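Local coordinates for protein sesquisabinene B synthase 2 (Santalum album, PDB 6A2A) that probably catalyses the magnesium- or manganese-dependent cyclisation of farnesyl diphosphate to the sesquiterpene sesquisabinene B, at residues K382-Q387 with F419-V424; T392-W397 with L410-V415; G401-L406 with G472-S477. One frame throughout, in Å; residues are numbered along the deposited sequence.

Interaction 1. Residues K382-Q387 with F419-V424; sequences KVWSDQ and FPNLLV
Asn-421 is the side chain to look at first, because its amide is held between Gln-387, Trp-384 and Val-383 on the opposing helix. CG stands anti to the backbone N (chi1 -175°), which sends the amide straight across the gap. There ND2 donates to OE1 of Gln-387 at 2.9 Å, a fairly straight bond (162° at the hydrogen) that meets the acceptor almost in line with its carbonyl, with OE1 lying close to the plane of the Asn-421 amide. The two amides are turned almost perpendicular, so they meet crosswise. Gln-387 reaches over on an extended chain, its CG likewise anti to the backbone N, and its NE2 makes a weak hydrogen bond to Tyr-391 OH.

The same ND2 also sits over the middle of one face of the Trp-384 indole, 3.4 Å above the plane. Ring and amide stand 86° apart, so the amide is upright on the indole and directs its second N-H at the pi electrons, as in an N-H...pi contact. All of this is buried in the all-helical, class I terpene synthase domain, between nearly antiparallel helices 377-400 and 419-430. Helix 299-321, which carries metal-binding Asp-316 and Asp-320, covers the amide cluster: Ile-312 touches Trp-384 and Gln-387, and Val-308 touches Asn-421. The side chain of Gln-387 is about 6 Å from that of Asp-316.

Nearer the backbones, CA of Val-383 comes within 5.1 Å of CA of Asn-421. Val-383 splits its two methyls between different neighbours. CG2 presses on OD1 of Asn-421 at 3.3 Å, while CG1 reaches further along to CG1 of Val-424 at 3.9 Å. Asn-443, from helix 436-443, touches both valines.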
ATOM      1  N   LYS A 382      15.124  15.416   7.358  1.00 18.81           N
ATOM      2  CA  LYS A 382      15.625  16.331   8.343  1.00 20.27           C
ATOM      3  C   LYS A 382      15.015  16.066   9.724  1.00 21.42           C
ATOM      4  O   LYS A 382      15.746  16.016  10.710  1.00 17.91           O
ATOM      5  CB  LYS A 382      15.326  17.777   7.920  1.00 22.59           C
ATOM      6  CG  LYS A 382      15.734  18.803   8.979  1.00 28.03           C
ATOM      7  CD  LYS A 382      17.209  18.813   9.251  1.00 32.24           C
ATOM      8  CE  LYS A 382      17.604  20.071  10.002  1.00 40.87           C
ATOM      9  NZ  LYS A 382      18.940  19.923  10.620  1.00 43.85           N
ATOM     10  N   VAL A 383      13.677  15.899   9.808  1.00 19.11           N
ATOM     11  CA  VAL A 383      13.093  15.683  11.137  1.00 18.86           C
ATOM     12  C   VAL A 383      13.503  14.321  11.689  1.00 17.63           C
ATOM     13  O   VAL A 383      13.718  14.193  12.903  1.00 17.71           O
ATOM     14  CB  VAL A 383      11.570  15.896  11.186  1.00 19.05           C
ATOM     15  CG1 VAL A 383      11.271  17.349  10.847  1.00 20.95           C
ATOM     16  CG2 VAL A 383      10.806  14.946  10.242  1.00 19.53           C
ATOM     17  N   TRP A 384      13.705  13.304  10.872  1.00 17.07           N
ATOM     18  CA  TRP A 384      14.232  12.044  11.401  1.00 15.88           C
ATOM     19  C   TRP A 384      15.691  12.184  11.885  1.00 18.96           C
ATOM     20  O   TRP A 384      16.009  11.705  12.958  1.00 17.29           O
ATOM     21  CB  TRP A 384      14.086  10.937  10.365  1.00 17.62           C
ATOM     22  CG  TRP A 384      12.743  10.256  10.471  1.00 17.06           C
ATOM     23  CD1 TRP A 384      11.638  10.456   9.697  1.00 17.62           C
ATOM     24  CD2 TRP A 384      12.330   9.324  11.489  1.00 16.75           C
ATOM     25  NE1 TRP A 384      10.605   9.635  10.113  1.00 17.07           N
ATOM     26  CE2 TRP A 384      11.008   8.913  11.198  1.00 15.67           C
ATOM     27  CE3 TRP A 384      12.967   8.740  12.584  1.00 18.07           C
ATOM     28  CZ2 TRP A 384      10.309   8.009  11.999  1.00 17.56           C
ATOM     29  CZ3 TRP A 384      12.285   7.836  13.354  1.00 19.32           C
ATOM     30  CH2 TRP A 384      10.993   7.416  13.021  1.00 17.67           C
ATOM     31  N   SER A 385      16.525  12.877  11.128  1.00 18.19           N
ATOM     32  CA  SER A 385      17.879  13.146  11.556  1.00 20.04           C
ATOM     33  C   SER A 385      17.864  13.896  12.898  1.00 21.41           C
ATOM     34  O   SER A 385      18.511  13.473  13.827  1.00 19.46           O
ATOM     35  CB  SER A 385      18.624  13.923  10.501  1.00 21.92           C
ATOM     36  OG  SER A 385      19.823  14.443  11.029  1.00 23.56           O
ATOM     37  N   ASP A 386      17.031  14.923  13.034  1.00 19.67           N
ATOM     38  CA  ASP A 386      16.938  15.676  14.307  1.00 19.21           C
ATOM     39  C   ASP A 386      16.520  14.724  15.446  1.00 18.05           C
ATOM     40  O   ASP A 386      17.064  14.762  16.568  1.00 19.12           O
ATOM     41  CB  ASP A 386      15.960  16.831  14.180  1.00 21.03           C
ATOM     42  CG  ASP A 386      16.419  17.980  13.332  1.00 24.00           C
ATOM     43  OD1 ASP A 386      17.641  18.099  13.002  1.00 26.33           O
ATOM     44  OD2 ASP A 386      15.552  18.874  13.040  1.00 22.73           O
ATOM     45  N   GLN A 387      15.522  13.878  15.192  1.00 18.22           N
ATOM     46  CA  GLN A 387      15.010  12.964  16.231  1.00 19.72           C
ATOM     47  C   GLN A 387      16.066  11.947  16.657  1.00 17.97           C
ATOM     48  O   GLN A 387      16.304  11.712  17.874  1.00 18.07           O
ATOM     49  CB  GLN A 387      13.765  12.243  15.733  1.00 21.20           C
ATOM     50  CG  GLN A 387      13.138  11.443  16.845  1.00 22.64           C
ATOM     51  CD  GLN A 387      11.715  11.070  16.582  1.00 24.89           C
ATOM     52  OE1 GLN A 387      11.138  11.460  15.585  1.00 23.96           O
ATOM     53  NE2 GLN A 387      11.131  10.389  17.556  1.00 34.25           N
ATOM     54  N   PHE A 419       7.255  14.749  18.513  1.00 16.54           N
ATOM     55  CA  PHE A 419       6.206  15.642  18.051  1.00 17.82           C
ATOM     56  C   PHE A 419       6.717  16.720  17.111  1.00 17.35           C
ATOM     57  O   PHE A 419       6.007  17.070  16.215  1.00 19.44           O
ATOM     58  CB  PHE A 419       5.321  16.156  19.189  1.00 18.59           C
ATOM     59  CG  PHE A 419       4.361  15.070  19.587  1.00 17.56           C
ATOM     60  CD1 PHE A 419       3.245  14.784  18.814  1.00 21.18           C
ATOM     61  CD2 PHE A 419       4.659  14.235  20.631  1.00 17.60           C
ATOM     62  CE1 PHE A 419       2.399  13.731  19.126  1.00 21.47           C
ATOM     63  CE2 PHE A 419       3.806  13.199  20.963  1.00 21.42           C
ATOM     64  CZ  PHE A 419       2.683  12.924  20.198  1.00 21.79           C
ATOM     65  N   PRO A 420       7.959  17.197  17.245  1.00 17.87           N
ATOM     66  CA  PRO A 420       8.478  17.979  16.087  1.00 16.79           C
ATOM     67  C   PRO A 420       8.390  17.246  14.748  1.00 16.44           C
ATOM     68  O   PRO A 420       7.891  17.826  13.778  1.00 15.24           O
ATOM     69  CB  PRO A 420       9.904  18.329  16.479  1.00 16.67           C
ATOM     70  CG  PRO A 420       9.777  18.381  17.968  1.00 17.49           C
ATOM     71  CD  PRO A 420       8.900  17.218  18.343  1.00 18.41           C
ATOM     72  N   ASN A 421       8.764  15.983  14.749  1.00 15.18           N
ATOM     73  CA  ASN A 421       8.653  15.118  13.562  1.00 16.06           C
ATOM     74  C   ASN A 421       7.195  15.015  13.092  1.00 15.09           C
ATOM     75  O   ASN A 421       6.845  15.394  11.955  1.00 15.64           O
ATOM     76  CB  ASN A 421       9.230  13.744  13.892  1.00 15.41           C
ATOM     77  CG  ASN A 421       9.290  12.798  12.714  1.00 17.81           C
ATOM     78  OD1 ASN A 421       8.596  12.994  11.707  1.00 16.79           O
ATOM     79  ND2 ASN A 421      10.141  11.781  12.866  1.00 18.84           N
ATOM     80  N   LEU A 422       6.299  14.613  14.007  1.00 16.07           N
ATOM     81  CA  LEU A 422       4.906  14.409  13.633  1.00 16.59           C
ATOM     82  C   LEU A 422       4.259  15.729  13.221  1.00 16.52           C
ATOM     83  O   LEU A 422       3.501  15.740  12.259  1.00 17.29           O
ATOM     84  CB  LEU A 422       4.162  13.767  14.807  1.00 16.86           C
ATOM     85  CG  LEU A 422       4.501  12.295  15.020  1.00 16.07           C
ATOM     86  CD1 LEU A 422       4.037  11.816  16.374  1.00 19.66           C
ATOM     87  CD2 LEU A 422       3.919  11.454  13.916  1.00 17.88           C
ATOM     88  N   LEU A 423       4.533  16.815  13.937  1.00 15.72           N
ATOM     89  CA  LEU A 423       3.872  18.109  13.628  1.00 16.72           C
ATOM     90  C   LEU A 423       4.396  18.755  12.341  1.00 17.84           C
ATOM     91  O   LEU A 423       3.616  19.231  11.504  1.00 16.12           O
ATOM     92  CB  LEU A 423       3.976  19.074  14.816  1.00 17.59           C
ATOM     93  CG  LEU A 423       3.033  18.765  15.983  1.00 16.53           C
ATOM     94  CD1 LEU A 423       3.405  19.660  17.132  1.00 16.86           C
ATOM     95  CD2 LEU A 423       1.579  18.931  15.643  1.00 16.93           C
ATOM     96  N   VAL A 424       5.714  18.812  12.167  1.00 16.26           N
ATOM     97  CA  VAL A 424       6.267  19.343  10.943  1.00 16.85           C
ATOM     98  C   VAL A 424       5.786  18.521   9.758  1.00 17.35           C
ATOM     99  O   VAL A 424       5.407  19.098   8.713  1.00 16.69           O
ATOM    100  CB  VAL A 424       7.790  19.402  11.002  1.00 18.64           C
ATOM    101  CG1 VAL A 424       8.395  19.697   9.647  1.00 19.48           C
ATOM    102  CG2 VAL A 424       8.256  20.365  12.082  1.00 20.73           C
TER

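Interaction 2. Residues T392-W397 with L410-V415; sequences TKEAKW and LDNALV
Lys-393 slants its aliphatic chain across the amide of Asn-412, with CD 3.4 Å from OD1. The lysine starts out extended, CG anti to the backbone N, then bends at chi3 (-115°) beside the asparagine. Glu-394 comes next and meets the other end of that amide: its CG is 3.4 Å from Asn-412 ND2. Its carboxylate is linked to the same nitrogen through a water, which donates to Glu-394 OE2 at 2.7 Å and accepts from Asn-412 ND2 at 2.9 Å. Ser-416 OG bonds the same OE2, and the carbonyl of Ser-390 takes a second bond from ND2, so both polar ends have further partners. Glu-394 is a magnesium ligand, though no metal is bound in this model; Ser-416, directly, and Asn-412, through the water, are thus placed as second-shell neighbours that probably help position it. One turn on, the Trp-397 ring slides past Asn-412, its CH2 4.2 Å from CB.

Segments 392-397 and 410-415, on helices 377-400 and 406-416, cross at 131° between N-to-C directions, axes 10.4 Å apart. Behind the second helix lies helix 447-462, touched by Leu-410 and Leu-414, while Trp-397 packs against Pro-404 and Leu-475 of the loops beyond.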
ATOM      1  N   THR A 392      20.326   9.966  20.519  1.00 22.43           N
ATOM      2  CA  THR A 392      21.760   9.777  20.777  1.00 26.96           C
ATOM      3  C   THR A 392      22.238  10.584  22.008  1.00 26.84           C
ATOM      4  O   THR A 392      22.975  10.056  22.854  1.00 24.33           O
ATOM      5  CB  THR A 392      22.564  10.067  19.514  1.00 28.02           C
ATOM      6  OG1 THR A 392      22.073   9.170  18.500  1.00 27.41           O
ATOM      7  CG2 THR A 392      24.042   9.830  19.773  1.00 27.54           C
ATOM      8  N   LYS A 393      21.795  11.828  22.125  1.00 25.26           N
ATOM      9  CA  LYS A 393      22.120  12.671  23.284  1.00 26.61           C
ATOM     10  C   LYS A 393      21.639  12.028  24.576  1.00 27.17           C
ATOM     11  O   LYS A 393      22.387  11.983  25.559  1.00 26.21           O
ATOM     12  CB  LYS A 393      21.581  14.076  23.022  1.00 28.03           C
ATOM     13  CG  LYS A 393      21.894  15.105  24.099  1.00 31.41           C
ATOM     14  CD  LYS A 393      21.551  16.520  23.664  1.00 34.15           C
ATOM     15  CE  LYS A 393      22.753  17.419  23.547  1.00 44.27           C
ATOM     16  NZ  LYS A 393      22.435  18.644  22.774  1.00 51.91           N
ATOM     17  N   GLU A 394      20.383  11.576  24.633  1.00 23.83           N
ATOM     18  CA  GLU A 394      19.868  10.928  25.787  1.00 26.21           C
ATOM     19  C   GLU A 394      20.740   9.704  26.126  1.00 26.90           C
ATOM     20  O   GLU A 394      21.031   9.489  27.316  1.00 26.31           O
ATOM     21  CB  GLU A 394      18.407  10.483  25.592  1.00 31.53           C
ATOM     22  CG  GLU A 394      17.458  11.656  25.715  1.00 33.16           C
ATOM     23  CD  GLU A 394      15.976  11.367  25.520  1.00 37.37           C
ATOM     24  OE1 GLU A 394      15.641  10.244  25.083  1.00 41.74           O
ATOM     25  OE2 GLU A 394      15.164  12.286  25.759  1.00 30.98           O
ATOM     26  N   ALA A 395      21.121   8.912  25.122  1.00 26.48           N
ATOM     27  CA  ALA A 395      21.920   7.670  25.344  1.00 29.24           C
ATOM     28  C   ALA A 395      23.284   8.032  25.924  1.00 29.44           C
ATOM     29  O   ALA A 395      23.778   7.323  26.811  1.00 30.63           O
ATOM     30  CB  ALA A 395      22.090   6.880  24.049  1.00 30.41           C
ATOM     31  N   LYS A 396      23.881   9.099  25.419  1.00 32.47           N
ATOM     32  CA  LYS A 396      25.191   9.586  25.933  1.00 34.34           C
ATOM     33  C   LYS A 396      25.068   9.945  27.422  1.00 34.22           C
ATOM     34  O   LYS A 396      25.798   9.427  28.293  1.00 31.97           O
ATOM     35  CB  LYS A 396      25.659  10.739  25.054  1.00 37.25           C
ATOM     36  CG  LYS A 396      27.025  11.295  25.426  1.00 44.75           C
ATOM     37  CD  LYS A 396      27.607  12.171  24.360  1.00 48.49           C
ATOM     38  CE  LYS A 396      27.013  13.563  24.377  1.00 56.18           C
ATOM     39  NZ  LYS A 396      27.587  14.403  25.457  1.00 57.28           N
ATOM     40  N   TRP A 397      24.064  10.742  27.760  1.00 29.80           N
ATOM     41  CA  TRP A 397      23.797  11.029  29.185  1.00 29.52           C
ATOM     42  C   TRP A 397      23.622   9.764  30.041  1.00 30.25           C
ATOM     43  O   TRP A 397      24.159   9.697  31.169  1.00 31.70           O
ATOM     44  CB  TRP A 397      22.581  11.939  29.289  1.00 29.88           C
ATOM     45  CG  TRP A 397      22.770  13.297  28.686  1.00 28.87           C
ATOM     46  CD1 TRP A 397      23.934  13.975  28.462  1.00 29.77           C
ATOM     47  CD2 TRP A 397      21.712  14.233  28.392  1.00 28.45           C
ATOM     48  NE1 TRP A 397      23.667  15.229  27.970  1.00 27.40           N
ATOM     49  CE2 TRP A 397      22.310  15.427  27.945  1.00 28.22           C
ATOM     50  CE3 TRP A 397      20.329  14.161  28.460  1.00 27.00           C
ATOM     51  CZ2 TRP A 397      21.567  16.544  27.573  1.00 28.71           C
ATOM     52  CZ3 TRP A 397      19.587  15.234  28.030  1.00 26.97           C
ATOM     53  CH2 TRP A 397      20.194  16.415  27.611  1.00 25.93           C
ATOM     54  N   LEU A 410      14.678  19.050  28.918  1.00 19.97           N
ATOM     55  CA  LEU A 410      13.478  19.307  28.099  1.00 19.91           C
ATOM     56  C   LEU A 410      13.848  19.856  26.733  1.00 21.94           C
ATOM     57  O   LEU A 410      13.157  19.583  25.751  1.00 19.58           O
ATOM     58  CB  LEU A 410      12.509  20.273  28.794  1.00 21.09           C
ATOM     59  CG  LEU A 410      11.765  19.723  29.994  1.00 21.19           C
ATOM     60  CD1 LEU A 410      10.924  20.814  30.623  1.00 22.42           C
ATOM     61  CD2 LEU A 410      10.873  18.522  29.619  1.00 21.32           C
ATOM     62  N   ASP A 411      14.946  20.625  26.630  1.00 21.85           N
ATOM     63  CA  ASP A 411      15.291  21.141  25.296  1.00 21.92           C
ATOM     64  C   ASP A 411      15.573  20.005  24.317  1.00 20.20           C
ATOM     65  O   ASP A 411      15.291  20.154  23.144  1.00 22.69           O
ATOM     66  CB  ASP A 411      16.452  22.105  25.393  1.00 25.32           C
ATOM     67  CG  ASP A 411      15.961  23.579  25.661  1.00 38.08           C
ATOM     68  OD1 ASP A 411      14.846  24.015  25.175  1.00 39.01           O
ATOM     69  OD2 ASP A 411      16.703  24.280  26.403  1.00 44.11           O
ATOM     70  N   ASN A 412      16.127  18.900  24.787  1.00 18.17           N
ATOM     71  CA  ASN A 412      16.334  17.724  23.961  1.00 18.93           C
ATOM     72  C   ASN A 412      15.089  16.823  23.941  1.00 18.77           C
ATOM     73  O   ASN A 412      14.778  16.253  22.887  1.00 16.91           O
ATOM     74  CB  ASN A 412      17.540  16.943  24.437  1.00 19.89           C
ATOM     75  CG  ASN A 412      17.903  15.802  23.533  1.00 18.11           C
ATOM     76  OD1 ASN A 412      18.369  16.053  22.420  1.00 21.31           O
ATOM     77  ND2 ASN A 412      17.745  14.594  24.023  1.00 18.12           N
ATOM     78  N   ALA A 413      14.388  16.661  25.070  1.00 15.48           N
ATOM     79  CA  ALA A 413      13.324  15.674  25.176  1.00 15.85           C
ATOM     80  C   ALA A 413      12.028  16.100  24.465  1.00 16.67           C
ATOM     81  O   ALA A 413      11.165  15.265  24.134  1.00 16.88           O
ATOM     82  CB  ALA A 413      13.112  15.365  26.652  1.00 18.69           C
ATOM     83  N   LEU A 414      11.867  17.384  24.196  1.00 16.43           N
ATOM     84  CA  LEU A 414      10.767  17.859  23.387  1.00 17.41           C
ATOM     85  C   LEU A 414      11.005  17.440  21.931  1.00 18.93           C
ATOM     86  O   LEU A 414      10.040  17.347  21.205  1.00 17.80           O
ATOM     87  CB  LEU A 414      10.563  19.369  23.517  1.00 17.43           C
ATOM     88  CG  LEU A 414      11.637  20.248  22.876  1.00 20.21           C
ATOM     89  CD1 LEU A 414      11.361  20.450  21.421  1.00 18.92           C
ATOM     90  CD2 LEU A 414      11.762  21.574  23.587  1.00 21.71           C
ATOM     91  N   VAL A 415      12.247  17.102  21.573  1.00 18.13           N
ATOM     92  CA  VAL A 415      12.536  16.547  20.244  1.00 17.46           C
ATOM     93  C   VAL A 415      12.388  15.026  20.319  1.00 17.24           C
ATOM     94  O   VAL A 415      11.733  14.428  19.456  1.00 16.89           O
ATOM     95  CB  VAL A 415      13.937  16.922  19.730  1.00 18.88           C
ATOM     96  CG1 VAL A 415      14.189  16.300  18.359  1.00 20.25           C
ATOM     97  CG2 VAL A 415      14.129  18.407  19.692  1.00 18.89           C
TER
HETATM   98  O   HOH W   1      16.541  14.395  26.640  1.00 27.33           O

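Interaction 3. Residues G401-L406 with G472-S477; sequences GHKPTL and GDNLKS
One water ties Pro-404 to Asn-474, donating to both of their backbone carbonyls: 2.9 Å to Pro-404 O and 3.1 Å to Asn-474 O. It bridges two loop segments that run in much the same direction. Close by, the Pro-404 ring takes Leu-475 at about a right angle, with CD 3.6 Å from Leu-475 CD2. Leu-475 is also held through its backbone, since its N-H bonds to Asp-473 OD1 at 2.7 Å, an Asx turn within the second loop.

Lys-403 crosses Asn-474 obliquely and offers its carbon chain rather than its charge; CE comes closest to Asn-474 ND2, at 3.1 Å, with CG also against the amide. The other amide atom, OD1, accepts from Asn-483 ND2, which helps set how the amide is turned.

Both loops lead straight into helices of the class I terpene synthase domain. Thr-405 is the N-cap of helix 406-416, its side chain capping a backbone N-H while its own N bonds Glu-408 OE1. Lys-476 holds the N-cap position of helix 477-485. Glu-408 serves the first loop twice, as OE2 also bonds His-402 NE2. The metal site is near: the side chain of Leu-475 is about 4 Å from that of Glu-394, and the side chain of Ser-477 is about 8 Å from that of Asn-460, a magnesium ligand.

Where the helices begin, Leu-406 points CG anti to its backbone N (chi1 -180°) and swings CD1 over the second segment, 3.6 Å from Ser-477 O. The Ser-477 hydroxyl turns to Asp-461 OD2, and Leu-406 packs further onto Ile-496 and Leu-499 of helix 489-510.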
ATOM      1  N   GLY A 401      26.350   8.655  32.888  1.00 38.14           N
ATOM      2  CA  GLY A 401      25.765   9.014  34.177  1.00 41.58           C
ATOM      3  C   GLY A 401      25.512  10.512  34.356  1.00 41.31           C
ATOM      4  O   GLY A 401      25.431  10.977  35.488  1.00 42.71           O
ATOM      5  N   HIS A 402      25.367  11.274  33.282  1.00 37.88           N
ATOM      6  CA  HIS A 402      25.005  12.712  33.365  1.00 36.05           C
ATOM      7  C   HIS A 402      23.597  12.866  33.948  1.00 40.74           C
ATOM      8  O   HIS A 402      22.694  12.094  33.622  1.00 37.52           O
ATOM      9  CB  HIS A 402      25.086  13.376  31.984  1.00 39.51           C
ATOM     10  CG  HIS A 402      24.914  14.862  31.970  1.00 39.43           C
ATOM     11  ND1 HIS A 402      25.736  15.721  32.673  1.00 37.83           N
ATOM     12  CD2 HIS A 402      24.060  15.655  31.277  1.00 37.34           C
ATOM     13  CE1 HIS A 402      25.352  16.977  32.462  1.00 37.66           C
ATOM     14  NE2 HIS A 402      24.326  16.967  31.585  1.00 36.59           N
ATOM     15  N   LYS A 403      23.451  13.870  34.808  1.00 34.72           N
ATOM     16  CA  LYS A 403      22.205  14.231  35.440  1.00 37.48           C
ATOM     17  C   LYS A 403      21.835  15.632  34.950  1.00 36.19           C
ATOM     18  O   LYS A 403      22.217  16.615  35.536  1.00 31.88           O
ATOM     19  CB  LYS A 403      22.366  14.180  36.965  1.00 43.21           C
ATOM     20  CG  LYS A 403      22.491  12.776  37.539  1.00 44.11           C
ATOM     21  CD  LYS A 403      22.540  12.709  39.055  1.00 50.41           C
ATOM     22  CE  LYS A 403      22.347  11.296  39.570  1.00 53.86           C
ATOM     23  NZ  LYS A 403      23.283  10.962  40.668  1.00 55.90           N
ATOM     24  N   PRO A 404      21.106  15.726  33.828  1.00 30.95           N
ATOM     25  CA  PRO A 404      20.827  17.044  33.289  1.00 25.46           C
ATOM     26  C   PRO A 404      19.850  17.811  34.191  1.00 25.41           C
ATOM     27  O   PRO A 404      19.120  17.231  34.979  1.00 25.00           O
ATOM     28  CB  PRO A 404      20.179  16.765  31.923  1.00 24.92           C
ATOM     29  CG  PRO A 404      19.485  15.461  32.156  1.00 25.68           C
ATOM     30  CD  PRO A 404      20.461  14.689  33.030  1.00 28.92           C
ATOM     31  N   THR A 405      19.896  19.131  34.089  1.00 24.03           N
ATOM     32  CA  THR A 405      18.892  19.962  34.671  1.00 27.61           C
ATOM     33  C   THR A 405      17.577  19.725  33.936  1.00 27.28           C
ATOM     34  O   THR A 405      17.604  19.261  32.772  1.00 25.03           O
ATOM     35  CB  THR A 405      19.185  21.454  34.510  1.00 27.66           C
ATOM     36  OG1 THR A 405      19.451  21.728  33.141  1.00 28.00           O
ATOM     37  CG2 THR A 405      20.374  21.918  35.329  1.00 31.13           C
ATOM     38  N   LEU A 406      16.489  20.146  34.537  1.00 25.91           N
ATOM     39  CA  LEU A 406      15.212  20.046  33.820  1.00 29.50           C
ATOM     40  C   LEU A 406      15.275  20.821  32.506  1.00 28.28           C
ATOM     41  O   LEU A 406      14.827  20.317  31.464  1.00 24.71           O
ATOM     42  CB  LEU A 406      14.066  20.561  34.685  1.00 27.46           C
ATOM     43  CG  LEU A 406      12.705  20.486  34.018  1.00 26.33           C
ATOM     44  CD1 LEU A 406      12.333  19.012  33.789  1.00 25.99           C
ATOM     45  CD2 LEU A 406      11.651  21.180  34.829  1.00 27.24           C
ATOM     46  N   GLY A 472      14.843   5.292  39.620  1.00 71.72           N
ATOM     47  CA  GLY A 472      15.762   6.456  39.549  1.00 68.45           C
ATOM     48  C   GLY A 472      16.256   6.767  38.143  1.00 61.32           C
ATOM     49  O   GLY A 472      17.432   7.094  37.960  1.00 68.28           O
ATOM     50  N   ASP A 473      15.370   6.663  37.151  1.00 56.03           N
ATOM     51  CA  ASP A 473      15.695   7.093  35.800  1.00 49.36           C
ATOM     52  C   ASP A 473      15.858   8.611  35.866  1.00 47.75           C
ATOM     53  O   ASP A 473      14.878   9.338  36.120  1.00 44.85           O
ATOM     54  CB  ASP A 473      14.601   6.692  34.815  1.00 47.88           C
ATOM     55  CG  ASP A 473      14.932   7.082  33.402  1.00 51.96           C
ATOM     56  OD1 ASP A 473      15.794   7.983  33.188  1.00 43.79           O
ATOM     57  OD2 ASP A 473      14.293   6.510  32.489  1.00 53.82           O
ATOM     58  N   ASN A 474      17.113   9.051  35.709  1.00 46.64           N
ATOM     59  CA  ASN A 474      17.506  10.461  35.820  1.00 44.96           C
ATOM     60  C   ASN A 474      17.030  11.254  34.607  1.00 43.13           C
ATOM     61  O   ASN A 474      17.053  12.477  34.653  1.00 43.01           O
ATOM     62  CB  ASN A 474      19.020  10.633  35.949  1.00 47.72           C
ATOM     63  CG  ASN A 474      19.479  10.317  37.357  1.00 56.13           C
ATOM     64  OD1 ASN A 474      18.748  10.608  38.306  1.00 49.88           O
ATOM     65  ND2 ASN A 474      20.656   9.719  37.497  1.00 56.31           N
ATOM     66  N   LEU A 475      16.641  10.555  33.531  1.00 39.72           N
ATOM     67  CA  LEU A 475      16.332  11.212  32.303  1.00 38.31           C
ATOM     68  C   LEU A 475      14.828  11.258  32.112  1.00 38.21           C
ATOM     69  O   LEU A 475      14.371  10.937  31.022  1.00 30.78           O
ATOM     70  CB  LEU A 475      17.001  10.470  31.134  1.00 39.11           C
ATOM     71  CG  LEU A 475      18.525  10.373  31.187  1.00 41.84           C
ATOM     72  CD1 LEU A 475      19.096  10.143  29.782  1.00 42.49           C
ATOM     73  CD2 LEU A 475      19.142  11.607  31.798  1.00 38.34           C
ATOM     74  N   LYS A 476      14.101  11.675  33.151  1.00 32.02           N
ATOM     75  CA  LYS A 476      12.727  12.014  33.022  1.00 30.92           C
ATOM     76  C   LYS A 476      12.471  13.308  33.811  1.00 28.18           C
ATOM     77  O   LYS A 476      13.218  13.615  34.708  1.00 25.60           O
ATOM     78  CB  LYS A 476      11.875  10.853  33.559  1.00 32.63           C
ATOM     79  CG  LYS A 476      11.945   9.553  32.775  1.00 40.10           C
ATOM     80  CD  LYS A 476      11.115   9.571  31.519  1.00 45.46           C
ATOM     81  CE  LYS A 476      11.295   8.341  30.646  1.00 52.40           C
ATOM     82  NZ  LYS A 476      12.057   8.653  29.412  1.00 58.44           N
ATOM     83  N   SER A 477      11.451  14.055  33.421  1.00 22.23           N
ATOM     84  CA  SER A 477      11.141  15.346  33.999  1.00 23.31           C
ATOM     85  C   SER A 477      11.181  15.481  35.525  1.00 25.12           C
ATOM     86  O   SER A 477      11.863  16.293  36.044  1.00 24.51           O
ATOM     87  CB  SER A 477       9.791  15.863  33.478  1.00 21.84           C
ATOM     88  OG  SER A 477       9.748  15.972  32.100  1.00 22.55           O
TER
HETATM   89  O   HOH W   2      18.871  14.545  36.085  1.00 33.92           O

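Overall arrangement
Helix 377-400 carries one side of interactions 1 and 2, which touch where Pro-420 packs on Leu-414 and Val-415 on Gln-387. Interaction 1 is wholly buried and joins its helices by a direct amide-to-amide bond. Interaction 2, also largely buried, sits at the metal site and works through a water, with a lysine at its exposed edge. Interaction 3 pairs loops, is only partly buried, and combines a water bridge with apolar contacts. It meets interaction 2 where Leu-475 packs on Glu-394 and Trp-397, and His-402 on Trp-397, but stays about 12 Å, between nearest atoms, from interaction 1.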